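Local coordinates for protein exoenzyme S (Pseudomonas aeruginosa, PDB 6GN8) that probably acts as a secreted virulence toxin, stimulating GTP hydrolysis by host GTPases through one part and transferring ADP-ribose through the ADP-ribosyltransferase domain present here, at residues M58-Y63 and S157-S162; S99-Q104 and E200-E205. The protein carries 2 engineered substitutions. All blocks are in the same frame, centred on the assembly; numbering follows the deposited sequence.

Contact 1 (M58-Y63 and S157-S162); sequences MALGLY and SGIDVS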
ATOM      1  N   MET C  58     -37.018  28.900   7.554  1.00 49.44           N
ATOM      2  CA  MET C  58     -37.031  30.313   7.139  1.00 47.90           C
ATOM      3  C   MET C  58     -35.597  30.856   6.960  1.00 49.68           C
ATOM      4  O   MET C  58     -35.342  31.541   5.971  1.00 49.72           O
ATOM      5  CB  MET C  58     -37.789  31.198   8.150  1.00 50.77           C
ATOM      6  CG  MET C  58     -39.283  30.887   8.283  1.00 54.51           C
ATOM      7  SD  MET C  58     -40.106  32.126   9.326  1.00 58.44           S
ATOM      8  CE  MET C  58     -39.385  31.774  10.920  1.00 55.74           C
ATOM      9  N   ALA C  59     -34.664  30.548   7.891  1.00 45.02           N
ATOM     10  CA  ALA C  59     -33.276  31.021   7.777  1.00 44.85           C
ATOM     11  C   ALA C  59     -32.570  30.472   6.509  1.00 47.63           C
ATOM     12  O   ALA C  59     -31.888  31.235   5.804  1.00 44.88           O
ATOM     13  CB  ALA C  59     -32.481  30.658   9.015  1.00 46.91           C
ATOM     14  N   LEU C  60     -32.747  29.147   6.225  1.00 44.55           N
ATOM     15  CA  LEU C  60     -32.177  28.482   5.049  1.00 41.98           C
ATOM     16  C   LEU C  60     -32.773  29.090   3.773  1.00 45.28           C
ATOM     17  O   LEU C  60     -32.039  29.307   2.818  1.00 45.60           O
ATOM     18  CB  LEU C  60     -32.408  26.950   5.105  1.00 41.71           C
ATOM     19  CG  LEU C  60     -31.580  26.149   6.146  1.00 44.80           C
ATOM     20  CD1 LEU C  60     -32.262  24.829   6.483  1.00 46.38           C
ATOM     21  CD2 LEU C  60     -30.169  25.861   5.658  1.00 40.86           C
ATOM     22  N   GLY C  61     -34.071  29.420   3.796  1.00 40.97           N
ATOM     23  CA  GLY C  61     -34.765  30.048   2.673  1.00 40.35           C
ATOM     24  C   GLY C  61     -34.297  31.458   2.375  1.00 44.40           C
ATOM     25  O   GLY C  61     -34.003  31.803   1.227  1.00 42.61           O
ATOM     26  N   LEU C  62     -34.232  32.292   3.427  1.00 43.32           N
ATOM     27  CA  LEU C  62     -33.785  33.683   3.347  1.00 42.11           C
ATOM     28  C   LEU C  62     -32.376  33.729   2.761  1.00 46.47           C
ATOM     29  O   LEU C  62     -32.112  34.517   1.845  1.00 47.47           O
ATOM     30  CB  LEU C  62     -33.829  34.338   4.741  1.00 42.16           C
ATOM     31  CG  LEU C  62     -35.210  34.755   5.259  1.00 45.12           C
ATOM     32  CD1 LEU C  62     -35.189  34.898   6.739  1.00 44.78           C
ATOM     33  CD2 LEU C  62     -35.706  36.060   4.584  1.00 44.67           C
ATOM     34  N   TYR C  63     -31.493  32.842   3.243  1.00 41.84           N
ATOM     35  CA  TYR C  63     -30.127  32.726   2.727  1.00 40.94           C
ATOM     36  C   TYR C  63     -30.152  32.300   1.265  1.00 44.34           C
ATOM     37  O   TYR C  63     -29.595  33.002   0.435  1.00 45.62           O
ATOM     38  CB  TYR C  63     -29.297  31.714   3.578  1.00 42.17           C
ATOM     39  CG  TYR C  63     -27.946  31.340   2.990  1.00 42.15           C
ATOM     40  CD1 TYR C  63     -27.829  30.315   2.060  1.00 42.41           C
ATOM     41  CD2 TYR C  63     -26.779  31.983   3.406  1.00 43.08           C
ATOM     42  CE1 TYR C  63     -26.604  29.994   1.491  1.00 43.26           C
ATOM     43  CE2 TYR C  63     -25.543  31.653   2.863  1.00 43.80           C
ATOM     44  CZ  TYR C  63     -25.459  30.653   1.903  1.00 51.94           C
ATOM     45  OH  TYR C  63     -24.257  30.328   1.319  1.00 51.02           O
ATOM     46  N   SER C 157     -22.226  16.205   5.078  1.00 53.75           N
ATOM     47  CA  SER C 157     -22.851  17.134   6.052  1.00 53.81           C
ATOM     48  C   SER C 157     -23.645  18.309   5.444  1.00 57.65           C
ATOM     49  O   SER C 157     -24.040  19.224   6.179  1.00 58.95           O
ATOM     50  CB  SER C 157     -21.793  17.688   7.000  1.00 55.00           C
ATOM     51  OG  SER C 157     -21.146  16.586   7.615  1.00 65.62           O
ATOM     52  N   GLY C 158     -23.897  18.251   4.142  1.00 51.41           N
ATOM     53  CA  GLY C 158     -24.623  19.290   3.434  1.00 50.02           C
ATOM     54  C   GLY C 158     -26.118  19.231   3.666  1.00 53.31           C
ATOM     55  O   GLY C 158     -26.659  18.148   3.865  1.00 55.67           O
ATOM     56  N   ILE C 159     -26.795  20.392   3.643  1.00 46.03           N
ATOM     57  CA  ILE C 159     -28.250  20.470   3.794  1.00 44.78           C
ATOM     58  C   ILE C 159     -28.856  20.760   2.418  1.00 47.69           C
ATOM     59  O   ILE C 159     -28.465  21.715   1.736  1.00 44.67           O
ATOM     60  CB  ILE C 159     -28.700  21.498   4.887  1.00 46.76           C
ATOM     61  CG1 ILE C 159     -28.257  21.010   6.303  1.00 47.10           C
ATOM     62  CG2 ILE C 159     -30.241  21.777   4.831  1.00 44.65           C
ATOM     63  CD1 ILE C 159     -28.412  22.004   7.348  1.00 51.34           C
ATOM     64  N   ASP C 160     -29.776  19.891   1.999  1.00 46.72           N
ATOM     65  CA  ASP C 160     -30.490  20.048   0.746  1.00 47.05           C
ATOM     66  C   ASP C 160     -31.615  21.037   0.992  1.00 50.80           C
ATOM     67  O   ASP C 160     -32.469  20.807   1.852  1.00 52.58           O
ATOM     68  CB  ASP C 160     -30.990  18.690   0.236  1.00 50.99           C
ATOM     69  CG  ASP C 160     -31.965  18.777  -0.921  1.00 72.10           C
ATOM     70  OD1 ASP C 160     -31.672  19.502  -1.894  1.00 72.75           O
ATOM     71  OD2 ASP C 160     -33.020  18.114  -0.855  1.00 86.85           O
ATOM     72  N   VAL C 161     -31.559  22.178   0.312  1.00 45.99           N
ATOM     73  CA  VAL C 161     -32.527  23.278   0.466  1.00 44.93           C
ATOM     74  C   VAL C 161     -33.436  23.425  -0.770  1.00 50.09           C
ATOM     75  O   VAL C 161     -34.184  24.395  -0.861  1.00 51.39           O
ATOM     76  CB  VAL C 161     -31.798  24.618   0.788  1.00 46.70           C
ATOM     77  CG1 VAL C 161     -31.111  24.562   2.145  1.00 46.17           C
ATOM     78  CG2 VAL C 161     -30.804  25.004  -0.299  1.00 45.49           C
ATOM     79  N   SER C 162     -33.418  22.434  -1.686  1.00 47.01           N
ATOM     80  CA  SER C 162     -34.142  22.481  -2.950  1.00 46.16           C
ATOM     81  C   SER C 162     -35.655  22.542  -2.776  1.00 49.10           C
ATOM     82  O   SER C 162     -36.334  23.100  -3.639  1.00 50.43           O
ATOM     83  CB  SER C 162     -33.736  21.337  -3.873  1.00 50.13           C
ATOM     84  OG  SER C 162     -34.002  20.061  -3.325  1.00 60.50           O
TER
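Leu60 pushes both of its methyls against Ile159 and Val161, joining helix 54-77 of the ADP-ribosyltransferase domain to strand 159-160, an outermost strand of a three-stranded antiparallel sheet, and to the residue just after it. The contact is wholly apolar, and all three residues that touch are buried. Leu60 works as a fork. Leu60 CD1 reaches Ile159 CG2 at 4.0 Å, and Leu60 CD2 meets Val161 CG1 at 3.9 Å. The base of the fork counts too, since Leu60 CB lies 4.0 Å from that same Val161 CG1, which is thus covered by both ends of the leucine. CB already points toward the strand segment; with chi1 at -72°, Leu60 CG stands anti to its own carbonyl carbon and the two methyls spread over Ile159 and Val161.

The two partners approach differently: the Ile159 side chain runs at about a right angle to that of Leu60, while Val161 comes in at a slant. Ala95 of helix 83-99 and Leu174 of strand 172-175 also pack on Leu60, and Phe96 on Ile159. Backbone bonds pair Ile159 with Leu174 and, just beyond the strand, Val161 with Ala172. There the chain turns, and Ser162 OG hydrogen-bonds Asp160 OD1 at 2.8 Å, meeting the oxygen on its syn side, 18° out of the carboxylate plane.

Contact 2 (S99-Q104 and E200-E205); sequences SGQAEQ and EAALGE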
ATOM      1  N   SER C  99     -28.828  18.234  11.598  1.00 75.95           N
ATOM      2  CA  SER C  99     -28.655  17.457  10.377  1.00 75.11           C
ATOM      3  C   SER C  99     -27.640  16.345  10.458  1.00 79.76           C
ATOM      4  O   SER C  99     -27.984  15.226  10.085  1.00 80.67           O
ATOM      5  CB  SER C  99     -28.315  18.367   9.204  1.00 76.55           C
ATOM      6  OG  SER C  99     -29.467  19.131   8.893  1.00 86.73           O
ATOM      7  N   GLY C 100     -26.408  16.647  10.860  1.00 76.52           N
ATOM      8  CA  GLY C 100     -25.336  15.655  10.884  1.00 77.10           C
ATOM      9  C   GLY C 100     -24.950  15.134   9.500  1.00 81.01           C
ATOM     10  O   GLY C 100     -25.235  15.780   8.479  1.00 78.63           O
ATOM     11  N   GLN C 101     -24.318  13.936   9.455  1.00 78.66           N
ATOM     12  CA  GLN C 101     -23.853  13.283   8.222  1.00 76.95           C
ATOM     13  C   GLN C 101     -24.943  12.411   7.547  1.00 82.58           C
ATOM     14  O   GLN C 101     -25.595  11.605   8.211  1.00 85.11           O
ATOM     15  CB  GLN C 101     -22.607  12.418   8.507  1.00 78.30           C
ATOM     16  CG  GLN C 101     -21.345  13.218   8.881  1.00 89.89           C
ATOM     17  CD  GLN C 101     -20.047  12.672   8.296  1.00106.74           C
ATOM     18  OE1 GLN C 101     -19.959  11.534   7.810  1.00106.01           O
ATOM     19  NE2 GLN C 101     -18.994  13.478   8.328  1.00 91.60           N
ATOM     20  N   ALA C 102     -25.104  12.557   6.217  1.00 77.45           N
ATOM     21  CA  ALA C 102     -26.030  11.772   5.386  1.00 77.50           C
ATOM     22  C   ALA C 102     -25.506  10.331   5.199  1.00 82.48           C
ATOM     23  O   ALA C 102     -24.314  10.078   5.396  1.00 80.68           O
ATOM     24  CB  ALA C 102     -26.223  12.444   4.031  1.00 76.13           C
ATOM     25  N   GLU C 103     -26.405   9.394   4.819  1.00 81.59           N
ATOM     26  CA  GLU C 103     -26.105   7.964   4.649  1.00 82.85           C
ATOM     27  C   GLU C 103     -25.122   7.691   3.500  1.00 83.91           C
ATOM     28  O   GLU C 103     -24.389   6.692   3.551  1.00 83.91           O
ATOM     29  CB  GLU C 103     -27.400   7.148   4.433  1.00 86.14           C
ATOM     30  CG  GLU C 103     -27.697   6.158   5.553  1.00100.66           C
ATOM     31  CD  GLU C 103     -28.810   5.167   5.267  1.00125.86           C
ATOM     32  OE1 GLU C 103     -29.995   5.516   5.480  1.00120.50           O
ATOM     33  OE2 GLU C 103     -28.496   4.032   4.838  1.00118.00           O
ATOM     34  N   GLN C 104     -25.127   8.557   2.458  1.00 76.07           N
ATOM     35  CA  GLN C 104     -24.243   8.409   1.298  1.00 72.80           C
ATOM     36  C   GLN C 104     -23.537   9.735   0.980  1.00 69.46           C
ATOM     37  O   GLN C 104     -23.994  10.806   1.383  1.00 67.49           O
ATOM     38  CB  GLN C 104     -25.010   7.900   0.054  1.00 74.30           C
ATOM     39  CG  GLN C 104     -25.467   6.442   0.123  1.00101.04           C
ATOM     40  CD  GLN C 104     -26.863   6.205  -0.436  1.00128.01           C
ATOM     41  OE1 GLN C 104     -27.630   7.135  -0.726  1.00122.02           O
ATOM     42  NE2 GLN C 104     -27.237   4.940  -0.580  1.00124.84           N
ATOM     43  N   GLU C 200     -15.008  16.927   1.885  1.00 50.78           N
ATOM     44  CA  GLU C 200     -15.221  17.231   3.300  1.00 52.39           C
ATOM     45  C   GLU C 200     -14.170  16.458   4.088  1.00 57.40           C
ATOM     46  O   GLU C 200     -14.158  15.227   4.016  1.00 57.49           O
ATOM     47  CB  GLU C 200     -16.646  16.821   3.708  1.00 54.21           C
ATOM     48  CG  GLU C 200     -17.141  17.437   4.994  1.00 59.98           C
ATOM     49  CD  GLU C 200     -18.448  16.839   5.466  1.00 68.40           C
ATOM     50  OE1 GLU C 200     -18.618  16.687   6.697  1.00 65.37           O
ATOM     51  OE2 GLU C 200     -19.292  16.496   4.607  1.00 52.85           O
ATOM     52  N   ALA C 201     -13.236  17.175   4.764  1.00 55.06           N
ATOM     53  CA  ALA C 201     -12.128  16.564   5.526  1.00 56.53           C
ATOM     54  C   ALA C 201     -12.613  15.447   6.477  1.00 64.93           C
ATOM     55  O   ALA C 201     -12.021  14.359   6.506  1.00 64.81           O
ATOM     56  CB  ALA C 201     -11.372  17.625   6.303  1.00 57.41           C
ATOM     57  N   ALA C 202     -13.753  15.691   7.160  1.00 64.42           N
ATOM     58  CA  ALA C 202     -14.417  14.784   8.110  1.00 66.60           C
ATOM     59  C   ALA C 202     -14.862  13.425   7.486  1.00 71.60           C
ATOM     60  O   ALA C 202     -15.334  12.556   8.236  1.00 73.97           O
ATOM     61  CB  ALA C 202     -15.623  15.484   8.725  1.00 67.53           C
ATOM     62  N   LEU C 203     -14.712  13.235   6.146  1.00 64.83           N
ATOM     63  CA  LEU C 203     -15.084  11.977   5.484  1.00 64.60           C
ATOM     64  C   LEU C 203     -14.068  10.844   5.756  1.00 74.72           C
ATOM     65  O   LEU C 203     -14.455   9.669   5.894  1.00 75.52           O
ATOM     66  CB  LEU C 203     -15.243  12.165   3.967  1.00 61.61           C
ATOM     67  CG  LEU C 203     -16.581  12.716   3.501  1.00 64.83           C
ATOM     68  CD1 LEU C 203     -16.646  12.784   1.986  1.00 62.77           C
ATOM     69  CD2 LEU C 203     -17.723  11.885   4.017  1.00 66.70           C
ATOM     70  N   GLY C 204     -12.792  11.215   5.794  1.00 73.48           N
ATOM     71  CA  GLY C 204     -11.691  10.290   5.995  1.00 75.96           C
ATOM     72  C   GLY C 204     -10.709  10.390   4.852  1.00 82.54           C
ATOM     73  O   GLY C 204     -10.869  11.239   3.961  1.00 82.43           O
ATOM     74  N   GLU C 205      -9.693   9.516   4.861  1.00 79.39           N
ATOM     75  CA  GLU C 205      -8.684   9.509   3.805  1.00 77.97           C
ATOM     76  C   GLU C 205      -8.857   8.246   2.948  1.00 79.22           C
ATOM     77  O   GLU C 205      -8.417   8.217   1.796  1.00 77.95           O
ATOM     78  CB  GLU C 205      -7.263   9.677   4.385  1.00 80.66           C
ATOM     79  CG  GLU C 205      -7.050  11.072   4.988  1.00 94.88           C
ATOM     80  CD  GLU C 205      -5.655  11.455   5.454  1.00120.73           C
ATOM     81  OE1 GLU C 205      -5.142  10.809   6.396  1.00123.24           O
ATOM     82  OE2 GLU C 205      -5.088  12.426   4.898  1.00109.88           O
TER
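Gln101 extends its amide across to Glu200, Ala202 and Leu203, bringing two loops of the ADP-ribosyltransferase fold together beside its five-stranded mixed sheet. One loop leads from helix 83-99 into strand 106-112; the other leaves strand 194-200 through the short 3-10 turn 201-203.

The polar approaches come first, and they are loose. Gln101 NE2 stands 3.6 Å from Glu200 OE1, too far to count as a hydrogen bond, and the amide and carboxylate planes are turned 67° apart. The same Gln101 NE2 lies 3.8 Å from the carbonyl O of Ala202. At most these are favourable electrostatic neighbours. Glu200 has firmer partners elsewhere: its OE1 is bonded to Ser157 OG and its OE2 to the backbone N of Arg156, so both carboxylate oxygens are engaged and the group is fixed against rotation.

The methyl contacts on the amide are equally light. Ala202 CB sits 3.9 Å from Gln101 NE2, and Leu203 CD2 is 4.4 Å from Gln101 OE1, so the amide group has the alanine methyl near its nitrogen and the leucine methyl near its oxygen. A bend at chi2 (-141°) in the Gln101 chain sets the direction of that amide. Leu203 also packs on an aromatic side chain of another protein in the assembly, so this edge of the contact belongs to an interface between chains.

Backbone geometry shapes both loops. Gly100 leaves helix 83-99 with a positive phi of 65°, a value that favours glycine. On the other side the 3-10 turn is held by Leu203 N bonding to Glu200 O at 3.0 Å.

Overall arrangement
From the N terminus the chain first supplies 58-63 on helix 54-77, then runs through helix 83-99 to 99-104. After strands of both sheets come 157-162 and finally 200-205. Contact 1 closes a loop of 94 residues and contact 2 one of 96. Because their segments alternate, the two closures cross. Contact 1 ties helix 54-77 to the edge of the three-stranded sheet, whereas contact 2 joins loops beside the five-stranded one. Their centres are about 18 Å apart, yet they meet directly: Ser157 of contact 1 and Glu200 of contact 2 bring the two together, and Ile159 CG1 packs 3.4 Å from Ser99 OG at the end of helix 83-99.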